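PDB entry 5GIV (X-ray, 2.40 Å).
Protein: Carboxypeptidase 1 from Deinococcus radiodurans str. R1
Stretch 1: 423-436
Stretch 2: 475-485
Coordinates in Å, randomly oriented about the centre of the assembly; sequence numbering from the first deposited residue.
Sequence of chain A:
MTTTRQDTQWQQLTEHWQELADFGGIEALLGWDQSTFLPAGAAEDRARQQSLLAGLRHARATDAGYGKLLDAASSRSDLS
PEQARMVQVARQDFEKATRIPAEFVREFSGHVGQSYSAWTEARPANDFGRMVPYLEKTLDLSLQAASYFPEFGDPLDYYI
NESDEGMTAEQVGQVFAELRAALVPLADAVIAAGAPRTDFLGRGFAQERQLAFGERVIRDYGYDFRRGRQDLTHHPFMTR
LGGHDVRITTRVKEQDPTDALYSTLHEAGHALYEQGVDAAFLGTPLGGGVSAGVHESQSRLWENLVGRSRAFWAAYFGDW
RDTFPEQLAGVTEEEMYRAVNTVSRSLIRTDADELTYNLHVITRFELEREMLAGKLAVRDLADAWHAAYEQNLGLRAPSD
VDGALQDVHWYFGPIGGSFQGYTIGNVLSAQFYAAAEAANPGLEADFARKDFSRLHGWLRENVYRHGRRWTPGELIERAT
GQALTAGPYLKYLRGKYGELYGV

Stretch 1, residues 423-436: TIGNVLSAQFYAAA
Stretch 2 475-485: LIERATGQALT

A buried amide can pin a loop to a helix by offering both a donor and an acceptor to the loop's backbone. Carboxypeptidase 1 from Deinococcus radiodurans offers a compact example. Residues 423-436 are helical throughout; residues 475-480 finish a second helix, whose axis runs 31° from the first in the same N-to-C sense and approaches it to 9.9 Å. Gly481 then leaves the helix at phi/psi 86/-2, where a CB would jam against the carbonyl O of Thr480, and Gln482 to Thr485 continue in extended conformation. The chain thereby turns back along the first helix: CA of Ala435 lies 5.3 Å from CA of Thr480, CA of Leu428 6.9 Å from CA of Leu484, and CA of Val427 7.2 Å from CA of Thr485.

Gln431 is the centre of the contact. Its CA-to-CB bond points toward the second stretch, and chi1 -177° and chi2 167° (both t) carry the amide straight out; chi3 of -16° sets its plane. Gln431 OE1 accepts from Thr485 N at 3.0 Å, while Gln431 NE2 donates to Ala483 O at 3.0 Å and to Thr480 OG1 at 3.1 Å. One amide thus joins the helix end to the loop, and glutamine suits the site because it both donates and accepts. Thr480, chi1 75° (p), returns its own proton to the helix, OG1 donating to Ile476 O at 2.8 Å, which leaves the oxygen free to accept from Gln431. Thr480 CG2 lies 3.7 Å from Phe432 CD1 and 4.0 Å from Ala435 CB.

Apolar side chains flank this polar centre. Leu484 (chi1 174°, t; chi2 60°, p) starts sideways, yet its end reaches the first helix: CD1 lies 3.2 Å from Leu428 CD2 and 3.5 Å from Val427 CG1. Leu428 (m, t) also brings CD1 to 3.5 Å from Ile476 CD1, so it touches both loop and helix. Ile476 (m, t) places CG1 3.9 Å from Phe432 CZ. Phe432, chi1 -79° (m) and chi2 -58°, meets Ala479 at the ring edge, CE1 to CB 4.0 Å; the small residues Ala435 and Ala479 accompany the close approach of the backbones here.

At the other end, Val427 (chi1 176°, t) sets CG1 3.4 Å from Thr485 O. A water donates to Val427 O at 3.0 Å and to Thr485 O at 2.6 Å, bridging the backbones. Together the stretches bury 561 Å².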

# COMPACT_ATOMS: atom_id res chain seq x y z
N THR A 423 23.11 -5.16 -19.59
CA THR A 423 24.34 -4.72 -20.25
C THR A 423 24.06 -3.64 -21.28
O THR A 423 24.84 -2.70 -21.42
CB THR A 423 25.05 -5.92 -20.89
OG1 THR A 423 25.61 -6.73 -19.86
CG2 THR A 423 26.15 -5.46 -21.84
N ILE A 424 22.94 -3.76 -21.98
CA ILE A 424 22.52 -2.70 -22.88
C ILE A 424 22.38 -1.39 -22.12
O ILE A 424 22.80 -0.34 -22.59
CB ILE A 424 21.22 -3.12 -23.60
CG1 ILE A 424 21.48 -4.40 -24.40
CG2 ILE A 424 20.70 -2.00 -24.48
CD1 ILE A 424 20.23 -4.98 -25.02
N GLY A 425 21.80 -1.45 -20.92
CA GLY A 425 21.70 -0.24 -20.11
C GLY A 425 23.05 0.33 -19.74
O GLY A 425 23.25 1.55 -19.76
N ASN A 426 24.01 -0.54 -19.41
CA ASN A 426 25.35 -0.06 -19.10
C ASN A 426 25.94 0.69 -20.29
O ASN A 426 26.54 1.77 -20.14
CB ASN A 426 26.26 -1.23 -18.71
CG ASN A 426 26.06 -1.67 -17.28
OD1 ASN A 426 25.70 -0.87 -16.41
ND2 ASN A 426 26.36 -2.94 -17.01
N VAL A 427 25.81 0.12 -21.49
CA VAL A 427 26.35 0.76 -22.68
C VAL A 427 25.68 2.11 -22.90
O VAL A 427 26.35 3.15 -23.02
CB VAL A 427 26.18 -0.16 -23.90
CG1 VAL A 427 26.66 0.52 -25.16
CG2 VAL A 427 26.92 -1.48 -23.69
N LEU A 428 24.35 2.12 -22.92
CA LEU A 428 23.62 3.33 -23.25
C LEU A 428 23.81 4.43 -22.21
O LEU A 428 23.70 5.61 -22.54
CB LEU A 428 22.13 3.01 -23.43
CG LEU A 428 21.76 2.27 -24.71
CD1 LEU A 428 20.26 2.00 -24.75
CD2 LEU A 428 22.18 3.08 -25.93
N SER A 429 24.11 4.07 -20.96
CA SER A 429 24.27 5.08 -19.92
C SER A 429 25.35 6.10 -20.30
O SER A 429 25.14 7.31 -20.18
CB SER A 429 24.59 4.42 -18.57
OG SER A 429 25.87 3.82 -18.56
N ALA A 430 26.51 5.62 -20.75
CA ALA A 430 27.59 6.52 -21.16
C ALA A 430 27.27 7.24 -22.47
O ALA A 430 27.69 8.39 -22.66
CB ALA A 430 28.91 5.76 -21.28
N GLN A 431 26.58 6.56 -23.39
CA GLN A 431 26.21 7.19 -24.65
C GLN A 431 25.25 8.35 -24.42
O GLN A 431 25.44 9.44 -24.97
CB GLN A 431 25.60 6.15 -25.60
CG GLN A 431 25.23 6.65 -27.00
CD GLN A 431 24.95 5.49 -27.97
OE1 GLN A 431 25.31 4.35 -27.71
NE2 GLN A 431 24.29 5.80 -29.09
N PHE A 432 24.22 8.14 -23.60
CA PHE A 432 23.32 9.24 -23.25
C PHE A 432 24.06 10.33 -22.50
O PHE A 432 23.87 11.52 -22.75
CB PHE A 432 22.14 8.74 -22.42
CG PHE A 432 21.07 8.08 -23.23
CD1 PHE A 432 20.45 8.78 -24.26
CD2 PHE A 432 20.68 6.79 -22.96
CE1 PHE A 432 19.46 8.18 -25.01
CE2 PHE A 432 19.69 6.18 -23.71
CZ PHE A 432 19.08 6.88 -24.73
N TYR A 433 24.93 9.94 -21.57
CA TYR A 433 25.59 10.93 -20.73
C TYR A 433 26.48 11.84 -21.56
O TYR A 433 26.45 13.06 -21.39
CB TYR A 433 26.38 10.23 -19.65
CG TYR A 433 27.05 11.16 -18.69
CD1 TYR A 433 26.37 11.66 -17.60
CD2 TYR A 433 28.38 11.56 -18.88
CE1 TYR A 433 26.98 12.52 -16.70
CE2 TYR A 433 29.00 12.42 -17.99
CZ TYR A 433 28.30 12.89 -16.91
OH TYR A 433 28.91 13.74 -16.01
N ALA A 434 27.26 11.26 -22.48
CA ALA A 434 28.17 12.05 -23.31
C ALA A 434 27.40 13.04 -24.18
O ALA A 434 27.86 14.16 -24.41
CB ALA A 434 29.04 11.14 -24.17
N ALA A 435 26.25 12.61 -24.70
CA ALA A 435 25.42 13.54 -25.45
C ALA A 435 24.97 14.70 -24.57
O ALA A 435 24.89 15.84 -25.02
CB ALA A 435 24.21 12.82 -26.05
N ALA A 436 24.68 14.42 -23.29
CA ALA A 436 24.27 15.48 -22.37
C ALA A 436 25.41 16.45 -22.09
O ALA A 436 25.18 17.67 -21.97
CB ALA A 436 23.75 14.88 -21.06
N LEU A 475 14.78 6.72 -30.62
CA LEU A 475 15.09 7.57 -29.48
C LEU A 475 16.59 7.72 -29.30
O LEU A 475 17.10 8.83 -29.12
CB LEU A 475 14.43 7.01 -28.21
CG LEU A 475 14.56 7.79 -26.90
CD1 LEU A 475 13.74 9.08 -26.91
CD2 LEU A 475 14.15 6.91 -25.71
N ILE A 476 17.33 6.61 -29.37
CA ILE A 476 18.77 6.68 -29.19
C ILE A 476 19.41 7.47 -30.32
O ILE A 476 20.35 8.26 -30.10
CB ILE A 476 19.35 5.25 -29.11
CG1 ILE A 476 18.83 4.55 -27.85
CG2 ILE A 476 20.87 5.30 -29.09
CD1 ILE A 476 19.10 3.06 -27.84
N GLU A 477 18.90 7.29 -31.54
CA GLU A 477 19.46 7.98 -32.70
C GLU A 477 19.21 9.48 -32.62
O GLU A 477 20.13 10.28 -32.84
CB GLU A 477 18.85 7.39 -33.97
CG GLU A 477 19.81 7.20 -35.12
CD GLU A 477 20.23 8.52 -35.75
OE1 GLU A 477 21.45 8.79 -35.81
OE2 GLU A 477 19.34 9.29 -36.16
N ARG A 478 17.98 9.89 -32.29
CA ARG A 478 17.67 11.31 -32.22
C ARG A 478 18.38 11.97 -31.05
O ARG A 478 18.84 13.11 -31.16
CB ARG A 478 16.16 11.53 -32.10
CG ARG A 478 15.34 10.86 -33.17
CD ARG A 478 13.87 10.91 -32.81
NE ARG A 478 13.38 12.28 -32.79
CZ ARG A 478 12.95 12.91 -33.88
NH1 ARG A 478 12.96 12.29 -35.06
NH2 ARG A 478 12.51 14.17 -33.79
N ALA A 479 18.49 11.27 -29.93
CA ALA A 479 19.01 11.91 -28.72
C ALA A 479 20.52 12.06 -28.76
O ALA A 479 21.06 13.06 -28.28
CB ALA A 479 18.58 11.13 -27.49
N THR A 480 21.23 11.08 -29.33
CA THR A 480 22.69 11.04 -29.27
C THR A 480 23.37 11.14 -30.63
O THR A 480 24.61 11.21 -30.68
CB THR A 480 23.18 9.77 -28.56
OG1 THR A 480 23.04 8.64 -29.43
CG2 THR A 480 22.39 9.52 -27.29
N GLY A 481 22.62 11.14 -31.73
CA GLY A 481 23.17 11.29 -33.05
C GLY A 481 23.65 10.02 -33.71
O GLY A 481 24.06 10.07 -34.88
N GLN A 482 23.57 8.87 -33.03
CA GLN A 482 24.03 7.61 -33.59
C GLN A 482 23.29 6.46 -32.92
O GLN A 482 22.66 6.62 -31.87
CB GLN A 482 25.53 7.44 -33.43
CG GLN A 482 26.00 7.65 -32.00
CD GLN A 482 27.51 7.54 -31.86
OE1 GLN A 482 28.16 6.83 -32.62
NE2 GLN A 482 28.06 8.24 -30.89
N ALA A 483 23.38 5.29 -33.54
CA ALA A 483 22.78 4.08 -32.99
C ALA A 483 23.60 3.58 -31.80
O ALA A 483 24.67 4.11 -31.48
CB ALA A 483 22.68 3.01 -34.08
N LEU A 484 23.10 2.53 -31.16
CA LEU A 484 23.78 1.95 -30.02
C LEU A 484 25.24 1.65 -30.35
O LEU A 484 25.53 1.01 -31.37
CB LEU A 484 23.05 0.68 -29.58
CG LEU A 484 23.67 -0.20 -28.48
CD1 LEU A 484 23.81 0.58 -27.20
CD2 LEU A 484 22.78 -1.42 -28.24
N THR A 485 26.15 2.15 -29.52
CA THR A 485 27.57 1.86 -29.70
C THR A 485 28.24 1.79 -28.34
O THR A 485 27.97 2.61 -27.46
CB THR A 485 28.27 2.91 -30.58
OG1 THR A 485 29.69 2.76 -30.47
CG2 THR A 485 27.88 4.31 -30.16
O HOH W 1 28.40 3.73 -25.16